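Local coordinates for 49 protein (Murid herpesvirus 4, PDB 6A4V) that probably interacts with the host poly(ADP-ribose) polymerase 1 and thereby facilitates replication of this gammaherpesvirus, at residues L93-L96 against I97-H100; K157-P160 against V161-C165; V224-F227 against K228-V232. One frame throughout, in Å; residues are numbered along the deposited sequence.

Interaction 1 (L93-L96 against I97-H100); sequences LREL and IIRH
Arg99 folds its side chain back over the preceding turn of helix 89-104, against Glu95 and Leu96. Its CB starts 3.4 Å from the carbonyl O of Leu96, and CG and NE then run past the carbonyl O of Glu95. A bend at chi3 (-75°) turns the chain so that the guanidinium lies with one face over that oxygen and over Leu96 CA. Both sit near the rim of the flat group, and Arg99 NH2 comes to 3.7 Å from Leu96 CA. The charged end is anchored beyond the helix: Arg99 NH1 makes a salt bridge to Glu300 of the second subunit. Glu95 goes another way. Bent at chi2, it brings OE2 to 4.2 Å from Ile98 CD1, a loose touch, and the two side chains pass at a slant. On a different side of the helix Leu96 CD2 packs 4.2 Å from Ile97 CG1. The backbone beneath is helical, with Ile98 N bonded to Arg94 O at 3.0 Å. Arg94 O takes a second N-H, from Ile97 N at 2.8 Å, which arrives from well above the carbonyl plane, so the oxygen serves both an i+4 and an i+3 donor. Leu93 and Arg94 pack on Phe227 of helix 213-235, to which His100 NE2 also bonds through Gly216 O. Ile97 and Ile98 meet Leu124 of helix 111-126, while Glu95, Leu96 and Arg99 face the second subunit, which places this helix between the all-helical core and the subunit interface.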
ATOM      1  N   LEU B  93      -8.615   3.344 -16.275  1.00 35.11           N
ATOM      2  CA  LEU B  93      -7.903   3.206 -17.539  1.00 36.78           C
ATOM      3  C   LEU B  93      -8.761   3.765 -18.669  1.00 31.50           C
ATOM      4  O   LEU B  93      -8.274   4.521 -19.499  1.00 31.43           O
ATOM      5  CB  LEU B  93      -7.523   1.752 -17.784  1.00 31.30           C
ATOM      6  CG  LEU B  93      -6.276   1.297 -17.051  1.00 34.87           C
ATOM      7  CD1 LEU B  93      -6.275  -0.194 -16.932  1.00 35.44           C
ATOM      8  CD2 LEU B  93      -5.026   1.750 -17.774  1.00 38.23           C
ATOM      9  N   ARG B  94     -10.059   3.601 -18.602  1.00 34.81           N
ATOM     10  CA  ARG B  94     -10.838   4.208 -19.697  1.00 39.23           C
ATOM     11  C   ARG B  94     -10.696   5.719 -19.651  1.00 42.20           C
ATOM     12  O   ARG B  94     -10.390   6.414 -20.638  1.00 44.26           O
ATOM     13  CB  ARG B  94     -12.294   3.799 -19.575  1.00 33.37           C
ATOM     14  CG  ARG B  94     -12.615   2.472 -20.223  1.00 36.43           C
ATOM     15  CD  ARG B  94     -14.122   2.179 -20.273  1.00 32.28           C
ATOM     16  NE  ARG B  94     -14.836   2.579 -19.070  1.00 36.00           N
ATOM     17  CZ  ARG B  94     -15.072   1.764 -18.058  1.00 42.80           C
ATOM     18  NH1 ARG B  94     -14.312   0.698 -17.907  1.00 52.48           N
ATOM     19  NH2 ARG B  94     -16.001   2.039 -17.164  1.00 40.99           N
ATOM     20  N   GLU B  95     -10.988   6.240 -18.469  1.00 45.06           N
ATOM     21  CA  GLU B  95     -10.899   7.671 -18.197  1.00 38.44           C
ATOM     22  C   GLU B  95      -9.507   8.171 -18.602  1.00 33.77           C
ATOM     23  O   GLU B  95      -9.339   9.335 -19.108  1.00 36.94           O
ATOM     24  CB  GLU B  95     -11.313   7.926 -16.742  1.00 45.85           C
ATOM     25  CG  GLU B  95     -11.847   9.311 -16.445  1.00 61.02           C
ATOM     26  CD  GLU B  95     -13.087   9.778 -17.192  1.00 68.00           C
ATOM     27  OE1 GLU B  95     -14.177   9.155 -17.020  1.00 70.95           O
ATOM     28  OE2 GLU B  95     -12.955  10.771 -17.939  1.00 57.71           O
ATOM     29  N   LEU B  96      -8.478   7.343 -18.501  1.00 33.33           N
ATOM     30  CA  LEU B  96      -7.146   7.881 -18.926  1.00 38.00           C
ATOM     31  C   LEU B  96      -7.084   8.073 -20.450  1.00 47.28           C
ATOM     32  O   LEU B  96      -6.411   8.941 -20.935  1.00 49.21           O
ATOM     33  CB  LEU B  96      -6.053   6.929 -18.455  1.00 33.09           C
ATOM     34  CG  LEU B  96      -4.658   7.229 -18.992  1.00 40.67           C
ATOM     35  CD1 LEU B  96      -3.617   6.512 -18.144  1.00 36.45           C
ATOM     36  CD2 LEU B  96      -4.490   6.837 -20.451  1.00 38.45           C
ATOM     37  N   ILE B  97      -7.772   7.201 -21.189  1.00 46.28           N
ATOM     38  CA  ILE B  97      -7.609   7.100 -22.609  1.00 45.86           C
ATOM     39  C   ILE B  97      -8.407   8.255 -23.207  1.00 46.90           C
ATOM     40  O   ILE B  97      -7.867   9.041 -24.030  1.00 46.60           O
ATOM     41  CB  ILE B  97      -8.044   5.701 -23.126  1.00 41.11           C
ATOM     42  CG1 ILE B  97      -6.883   4.704 -23.100  1.00 36.09           C
ATOM     43  CG2 ILE B  97      -8.628   5.799 -24.542  1.00 49.74           C
ATOM     44  CD1 ILE B  97      -7.268   3.231 -23.220  1.00 33.01           C
ATOM     45  N   ILE B  98      -9.663   8.377 -22.746  1.00 40.29           N
ATOM     46  CA  ILE B  98     -10.470   9.508 -23.030  1.00 39.69           C
ATOM     47  C   ILE B  98      -9.685  10.812 -22.894  1.00 44.91           C
ATOM     48  O   ILE B  98     -10.107  11.811 -23.513  1.00 43.14           O
ATOM     49  CB  ILE B  98     -11.680   9.680 -22.091  1.00 36.39           C
ATOM     50  CG1 ILE B  98     -12.750   8.646 -22.383  1.00 32.64           C
ATOM     51  CG2 ILE B  98     -12.191  11.093 -22.282  1.00 33.47           C
ATOM     52  CD1 ILE B  98     -13.883   8.568 -21.375  1.00 35.02           C
ATOM     53  N   ARG B  99      -8.769  10.878 -21.922  1.00 48.03           N
ATOM     54  CA  ARG B  99      -8.034  12.113 -21.659  1.00 52.34           C
ATOM     55  C   ARG B  99      -7.040  12.303 -22.786  1.00 47.54           C
ATOM     56  O   ARG B  99      -6.944  13.396 -23.369  1.00 60.39           O
ATOM     57  CB  ARG B  99      -7.303  12.130 -20.307  1.00 64.21           C
ATOM     58  CG  ARG B  99      -7.892  13.116 -19.302  1.00 70.49           C
ATOM     59  CD  ARG B  99      -7.183  13.228 -17.951  1.00 78.91           C
ATOM     60  NE  ARG B  99      -7.425  12.111 -17.032  1.00 71.92           N
ATOM     61  CZ  ARG B  99      -6.558  11.124 -16.784  1.00 62.09           C
ATOM     62  NH1 ARG B  99      -5.327  11.186 -17.259  1.00 52.68           N
ATOM     63  NH2 ARG B  99      -6.897  10.108 -16.001  1.00 64.33           N
ATOM     64  N   HIS B 100      -6.296  11.242 -23.085  1.00 38.83           N
ATOM     65  CA  HIS B 100      -5.362  11.254 -24.210  1.00 44.82           C
ATOM     66  C   HIS B 100      -6.029  11.612 -25.542  1.00 56.98           C
ATOM     67  O   HIS B 100      -5.399  12.227 -26.388  1.00 58.59           O
ATOM     68  CB  HIS B 100      -4.783   9.878 -24.399  1.00 51.16           C
ATOM     69  CG  HIS B 100      -3.527   9.963 -25.145  1.00 48.93           C
ATOM     70  ND1 HIS B 100      -2.496  10.665 -24.634  1.00 45.71           N
ATOM     71  CD2 HIS B 100      -3.118   9.435 -26.324  1.00 55.10           C
ATOM     72  CE1 HIS B 100      -1.448  10.561 -25.440  1.00 54.69           C
ATOM     73  NE2 HIS B 100      -1.809   9.838 -26.520  1.00 52.88           N
TER

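Interaction 2 (K157-P160 against V161-C165); sequences KDQP and VHEWC
Pro160 and Trp164 are joined by a weak i+4 backbone bond at the start of helix 161-168, 3.3 Å from Trp164 N to Pro160 O, with its N-H nearly straight at 165°. Pro160 occupies the N-cap position, and both it and Gln159 before it have extended backbones; from Val161 onward the chain coils. One residue on, Cys165 N bonds to Val161 O at 3.0 Å. Gln159 reaches forward from the loop over this first turn. With CG anti to the backbone N (chi1 177°) and the chain extended beyond it, the amide lies near Glu163 and Trp164: NE2 is 3.7 Å from Glu163 CB, and OE1 3.6 Å from Trp164 CB. OE1 comes to the indole at its edge, in the ring plane, and the amide stands almost upright to the ring, 86° between planes. This oxygen is buried here and has no polar partner in the model. Pro160 has neighbours on two sides. Its CD lies 3.4 Å from Glu163 OE1, the two side chains running side by side, and its CB lies 3.3 Å from His162 CE1, meeting that ring obliquely. Trp164 also stands edge-to-face with Tyr155 and Phe168, and packs on Val224 of helix 213-235. The arrangement is that of a helix N-terminus with proline as N-cap, where a surface loop enters a helix whose inner side joins the core.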
ATOM      1  N   LYS B 157      -8.231  -9.793 -33.700  1.00 69.24           N
ATOM      2  CA  LYS B 157      -8.501  -9.686 -32.247  1.00 78.66           C
ATOM      3  C   LYS B 157      -7.760 -10.770 -31.445  1.00 83.98           C
ATOM      4  O   LYS B 157      -7.501 -10.607 -30.238  1.00 62.18           O
ATOM      5  CB  LYS B 157     -10.002  -9.863 -31.989  1.00 89.86           C
ATOM      6  CG  LYS B 157     -10.882  -8.846 -32.703  1.00115.13           C
ATOM      7  CD  LYS B 157     -12.202  -9.392 -33.208  1.00120.21           C
ATOM      8  CE  LYS B 157     -12.785  -8.554 -34.331  1.00109.62           C
ATOM      9  NZ  LYS B 157     -14.260  -8.668 -34.394  1.00 99.83           N
ATOM     10  N   ASP B 158      -7.484 -11.906 -32.098  1.00 81.50           N
ATOM     11  CA  ASP B 158      -6.914 -13.090 -31.455  1.00 75.47           C
ATOM     12  C   ASP B 158      -5.382 -13.000 -31.525  1.00 78.25           C
ATOM     13  O   ASP B 158      -4.694 -13.649 -30.750  1.00 76.78           O
ATOM     14  CB  ASP B 158      -7.530 -14.368 -32.042  1.00 71.00           C
ATOM     15  CG  ASP B 158      -9.050 -14.428 -31.918  1.00 70.40           C
ATOM     16  OD1 ASP B 158      -9.550 -14.305 -30.788  1.00 60.22           O
ATOM     17  OD2 ASP B 158      -9.733 -14.579 -32.960  1.00 72.18           O
ATOM     18  N   GLN B 159      -4.856 -12.162 -32.425  1.00 73.03           N
ATOM     19  CA  GLN B 159      -3.445 -11.806 -32.428  1.00 73.70           C
ATOM     20  C   GLN B 159      -3.036 -11.286 -31.043  1.00 81.34           C
ATOM     21  O   GLN B 159      -3.706 -10.446 -30.437  1.00 77.53           O
ATOM     22  CB  GLN B 159      -3.196 -10.766 -33.523  1.00 74.71           C
ATOM     23  CG  GLN B 159      -1.770 -10.239 -33.586  1.00 70.39           C
ATOM     24  CD  GLN B 159      -1.676  -8.927 -34.326  1.00 70.83           C
ATOM     25  OE1 GLN B 159      -2.624  -8.148 -34.372  1.00 81.71           O
ATOM     26  NE2 GLN B 159      -0.505  -8.643 -34.872  1.00 69.37           N
ATOM     27  N   PRO B 160      -1.926 -11.795 -30.467  1.00 73.64           N
ATOM     28  CA  PRO B 160      -1.416 -11.279 -29.199  1.00 71.49           C
ATOM     29  C   PRO B 160      -1.156  -9.766 -29.219  1.00 72.38           C
ATOM     30  O   PRO B 160      -0.706  -9.198 -30.209  1.00 75.49           O
ATOM     31  CB  PRO B 160      -0.088 -12.025 -28.960  1.00 76.33           C
ATOM     32  CG  PRO B 160      -0.158 -13.255 -29.858  1.00 79.77           C
ATOM     33  CD  PRO B 160      -1.159 -12.948 -30.960  1.00 79.28           C
ATOM     34  N   VAL B 161      -1.417  -9.149 -28.072  1.00 63.99           N
ATOM     35  CA  VAL B 161      -1.518  -7.729 -27.948  1.00 63.70           C
ATOM     36  C   VAL B 161      -0.166  -7.078 -28.233  1.00 53.69           C
ATOM     37  O   VAL B 161      -0.096  -6.056 -28.880  1.00 51.56           O
ATOM     38  CB  VAL B 161      -2.057  -7.376 -26.556  1.00 61.01           C
ATOM     39  CG1 VAL B 161      -1.896  -5.908 -26.228  1.00 64.78           C
ATOM     40  CG2 VAL B 161      -3.502  -7.827 -26.429  1.00 63.94           C
ATOM     41  N   HIS B 162       0.905  -7.670 -27.725  1.00 48.95           N
ATOM     42  CA  HIS B 162       2.236  -7.135 -27.931  1.00 52.69           C
ATOM     43  C   HIS B 162       2.590  -7.110 -29.440  1.00 57.32           C
ATOM     44  O   HIS B 162       3.139  -6.143 -29.939  1.00 57.73           O
ATOM     45  CB  HIS B 162       3.234  -7.939 -27.082  1.00 63.56           C
ATOM     46  CG  HIS B 162       3.422  -9.359 -27.505  1.00 58.64           C
ATOM     47  ND1 HIS B 162       2.449 -10.327 -27.324  1.00 70.86           N
ATOM     48  CD2 HIS B 162       4.467  -9.980 -28.088  1.00 52.95           C
ATOM     49  CE1 HIS B 162       2.896 -11.487 -27.765  1.00 66.57           C
ATOM     50  NE2 HIS B 162       4.125 -11.293 -28.247  1.00 61.73           N
ATOM     51  N   GLU B 163       2.242  -8.169 -30.179  1.00 57.91           N
ATOM     52  CA  GLU B 163       2.469  -8.197 -31.621  1.00 63.73           C
ATOM     53  C   GLU B 163       1.846  -6.949 -32.255  1.00 61.01           C
ATOM     54  O   GLU B 163       2.531  -6.216 -32.968  1.00 64.67           O
ATOM     55  CB  GLU B 163       1.958  -9.506 -32.229  1.00 75.10           C
ATOM     56  CG  GLU B 163       3.020 -10.602 -32.253  1.00 74.87           C
ATOM     57  CD  GLU B 163       2.490 -12.007 -32.459  1.00 81.91           C
ATOM     58  OE1 GLU B 163       1.389 -12.136 -33.038  1.00 96.21           O
ATOM     59  OE2 GLU B 163       3.171 -12.970 -32.026  1.00 74.36           O
ATOM     60  N   TRP B 164       0.573  -6.683 -31.924  1.00 57.81           N
ATOM     61  CA  TRP B 164      -0.182  -5.522 -32.427  1.00 50.29           C
ATOM     62  C   TRP B 164       0.469  -4.196 -32.036  1.00 60.44           C
ATOM     63  O   TRP B 164       0.487  -3.279 -32.845  1.00 59.36           O
ATOM     64  CB  TRP B 164      -1.638  -5.607 -31.956  1.00 54.25           C
ATOM     65  CG  TRP B 164      -2.589  -4.557 -32.440  1.00 42.06           C
ATOM     66  CD1 TRP B 164      -3.467  -4.698 -33.475  1.00 41.94           C
ATOM     67  CD2 TRP B 164      -2.974  -3.338 -31.773  1.00 36.83           C
ATOM     68  NE1 TRP B 164      -4.275  -3.596 -33.581  1.00 39.54           N
ATOM     69  CE2 TRP B 164      -3.968  -2.723 -32.570  1.00 35.24           C
ATOM     70  CE3 TRP B 164      -2.491  -2.631 -30.673  1.00 41.02           C
ATOM     71  CZ2 TRP B 164      -4.544  -1.494 -32.248  1.00 35.16           C
ATOM     72  CZ3 TRP B 164      -3.057  -1.415 -30.351  1.00 32.99           C
ATOM     73  CH2 TRP B 164      -4.083  -0.866 -31.115  1.00 36.43           C
ATOM     74  N   CYS B 165       0.984  -4.093 -30.806  1.00 60.59           N
ATOM     75  CA  CYS B 165       1.662  -2.865 -30.364  1.00 64.53           C
ATOM     76  C   CYS B 165       2.923  -2.621 -31.206  1.00 68.71           C
ATOM     77  O   CYS B 165       3.265  -1.470 -31.512  1.00 69.73           O
ATOM     78  CB  CYS B 165       2.041  -2.913 -28.885  1.00 68.64           C
ATOM     79  SG  CYS B 165       2.420  -1.278 -28.193  1.00 61.18           S
TER

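Interaction 3 (V224-F227 against K228-V232); sequences VSVF and KLFSV
Phe227 O is gripped twice by Ser231, one turn further along helix 213-235. Ser231 N donates to it over 2.9 Å, and the hydroxyl OG donates over 3.0 Å, the two reaching the oxygen from opposite faces of the carbonyl plane. Having OG anti to the carbonyl carbon (chi1 -85°) swings the hydroxyl back toward the preceding turn, where it also lies over one face of the Phe227 ring, offset toward the rim, with OG 3.9 Å from Phe227 CZ. On another side of the helix Val226 and Phe230 run side by side. The CG1 methyl of Val226 touches the edge of the Phe230 ring near its plane, 3.6 Å from CD2. Their backbones are joined by Phe230 N to Val226 O at 3.0 Å. The Phe227 ring is embedded among Leu131, Leu132 and Leu135 of helix 131-146 and Ile97 of helix 89-104, while Phe230 stands edge-to-face with Tyr40. A serine hydroxyl bonded to the carbonyl four residues back is a familiar way of satisfying a buried serine within a helix, here in a buried helix packed against helices 89-104, 131-146 and 161-168.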
ATOM      1  N   VAL B 224      -3.824   1.610 -25.488  1.00 48.89           N
ATOM      2  CA  VAL B 224      -4.878   0.749 -25.939  1.00 46.86           C
ATOM      3  C   VAL B 224      -4.442  -0.684 -25.620  1.00 40.56           C
ATOM      4  O   VAL B 224      -5.208  -1.469 -25.164  1.00 45.43           O
ATOM      5  CB  VAL B 224      -5.178   0.918 -27.445  1.00 48.47           C
ATOM      6  CG1 VAL B 224      -5.715  -0.354 -28.058  1.00 50.12           C
ATOM      7  CG2 VAL B 224      -6.144   2.046 -27.734  1.00 46.18           C
ATOM      8  N   SER B 225      -3.201  -1.008 -25.942  1.00 37.19           N
ATOM      9  CA  SER B 225      -2.660  -2.301 -25.710  1.00 43.87           C
ATOM     10  C   SER B 225      -2.785  -2.628 -24.208  1.00 43.96           C
ATOM     11  O   SER B 225      -3.236  -3.661 -23.868  1.00 40.18           O
ATOM     12  CB  SER B 225      -1.226  -2.422 -26.159  1.00 42.76           C
ATOM     13  OG  SER B 225      -0.976  -1.783 -27.418  1.00 46.04           O
ATOM     14  N   VAL B 226      -2.317  -1.731 -23.348  1.00 38.53           N
ATOM     15  CA  VAL B 226      -2.388  -1.942 -21.937  1.00 37.99           C
ATOM     16  C   VAL B 226      -3.849  -2.139 -21.544  1.00 33.43           C
ATOM     17  O   VAL B 226      -4.175  -3.006 -20.772  1.00 37.53           O
ATOM     18  CB  VAL B 226      -1.781  -0.794 -21.112  1.00 34.70           C
ATOM     19  CG1 VAL B 226      -2.092  -1.005 -19.640  1.00 38.55           C
ATOM     20  CG2 VAL B 226      -0.301  -0.655 -21.336  1.00 31.81           C
ATOM     21  N   PHE B 227      -4.731  -1.305 -22.049  1.00 29.59           N
ATOM     22  CA  PHE B 227      -6.139  -1.484 -21.671  1.00 33.74           C
ATOM     23  C   PHE B 227      -6.663  -2.889 -22.008  1.00 34.62           C
ATOM     24  O   PHE B 227      -7.604  -3.417 -21.316  1.00 36.87           O
ATOM     25  CB  PHE B 227      -6.992  -0.441 -22.382  1.00 29.21           C
ATOM     26  CG  PHE B 227      -8.456  -0.487 -22.046  1.00 28.95           C
ATOM     27  CD1 PHE B 227      -8.893  -0.118 -20.783  1.00 31.21           C
ATOM     28  CD2 PHE B 227      -9.402  -0.775 -23.005  1.00 34.10           C
ATOM     29  CE1 PHE B 227     -10.240  -0.174 -20.473  1.00 38.01           C
ATOM     30  CE2 PHE B 227     -10.760  -0.801 -22.695  1.00 37.05           C
ATOM     31  CZ  PHE B 227     -11.179  -0.496 -21.424  1.00 34.78           C
ATOM     32  N   LYS B 228      -6.209  -3.442 -23.149  1.00 37.98           N
ATOM     33  CA  LYS B 228      -6.759  -4.701 -23.650  1.00 45.57           C
ATOM     34  C   LYS B 228      -6.221  -5.796 -22.726  1.00 43.25           C
ATOM     35  O   LYS B 228      -7.007  -6.664 -22.302  1.00 33.80           O
ATOM     36  CB  LYS B 228      -6.528  -4.880 -25.161  1.00 50.83           C
ATOM     37  CG  LYS B 228      -6.480  -6.317 -25.700  1.00 55.76           C
ATOM     38  CD  LYS B 228      -7.821  -6.858 -26.196  1.00 61.07           C
ATOM     39  CE  LYS B 228      -7.720  -8.066 -27.112  1.00 68.33           C
ATOM     40  NZ  LYS B 228      -7.356  -7.715 -28.504  1.00 67.68           N
ATOM     41  N   LEU B 229      -4.955  -5.661 -22.300  1.00 38.62           N
ATOM     42  CA  LEU B 229      -4.396  -6.645 -21.403  1.00 33.85           C
ATOM     43  C   LEU B 229      -5.191  -6.644 -20.094  1.00 34.81           C
ATOM     44  O   LEU B 229      -5.611  -7.713 -19.613  1.00 42.84           O
ATOM     45  CB  LEU B 229      -2.927  -6.352 -21.129  1.00 40.81           C
ATOM     46  CG  LEU B 229      -1.839  -7.057 -21.933  1.00 48.06           C
ATOM     47  CD1 LEU B 229      -0.524  -6.893 -21.194  1.00 56.52           C
ATOM     48  CD2 LEU B 229      -2.072  -8.546 -22.142  1.00 51.30           C
ATOM     49  N   PHE B 230      -5.375  -5.481 -19.471  1.00 37.40           N
ATOM     50  CA  PHE B 230      -6.045  -5.438 -18.171  1.00 33.68           C
ATOM     51  C   PHE B 230      -7.486  -5.903 -18.379  1.00 36.58           C
ATOM     52  O   PHE B 230      -8.105  -6.524 -17.518  1.00 33.78           O
ATOM     53  CB  PHE B 230      -5.952  -4.038 -17.525  1.00 32.49           C
ATOM     54  CG  PHE B 230      -4.707  -3.831 -16.701  1.00 29.31           C
ATOM     55  CD1 PHE B 230      -4.459  -4.605 -15.560  1.00 27.86           C
ATOM     56  CD2 PHE B 230      -3.736  -2.912 -17.087  1.00 29.90           C
ATOM     57  CE1 PHE B 230      -3.304  -4.435 -14.816  1.00 29.26           C
ATOM     58  CE2 PHE B 230      -2.573  -2.757 -16.337  1.00 30.74           C
ATOM     59  CZ  PHE B 230      -2.368  -3.488 -15.191  1.00 24.68           C
ATOM     60  N   SER B 231      -8.040  -5.639 -19.560  1.00 42.13           N
ATOM     61  CA  SER B 231      -9.418  -6.062 -19.765  1.00 41.51           C
ATOM     62  C   SER B 231      -9.529  -7.574 -19.641  1.00 43.94           C
ATOM     63  O   SER B 231     -10.473  -8.116 -19.075  1.00 37.28           O
ATOM     64  CB  SER B 231      -9.941  -5.619 -21.076  1.00 50.65           C
ATOM     65  OG  SER B 231     -10.448  -4.292 -20.982  1.00 38.41           O
ATOM     66  N   VAL B 232      -8.592  -8.263 -20.264  1.00 37.25           N
ATOM     67  CA  VAL B 232      -8.677  -9.695 -20.293  1.00 39.26           C
ATOM     68  C   VAL B 232      -8.396 -10.195 -18.879  1.00 36.29           C
ATOM     69  O   VAL B 232      -9.113 -11.008 -18.305  1.00 36.59           O
ATOM     70  CB  VAL B 232      -7.695 -10.248 -21.348  1.00 38.80           C
ATOM     71  CG1 VAL B 232      -7.320 -11.692 -21.103  1.00 39.38           C
ATOM     72  CG2 VAL B 232      -8.281 -10.062 -22.745  1.00 28.56           C
TER

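Overall arrangement
Along the chain the three contacts come in series, 1 then 2 then 3, each local to its own helix: helix 89-104, the start of helix 161-168, and helix 213-235. Interaction 3 is the hub. Its centre lies 12 Å from that of interaction 1 and 10 Å from that of interaction 2, and it touches both: Leu93 CD1 packs 3.7 Å from Phe230 CD2, and Val161 CG2 lies 3.4 Å from Lys228 CG. Interactions 1 and 2 do not touch, their nearest atoms being about 9 Å apart. Helix 213-235 therefore bridges a helix facing the second subunit and a surface helix start, tying distant parts of the sequence into one helical body.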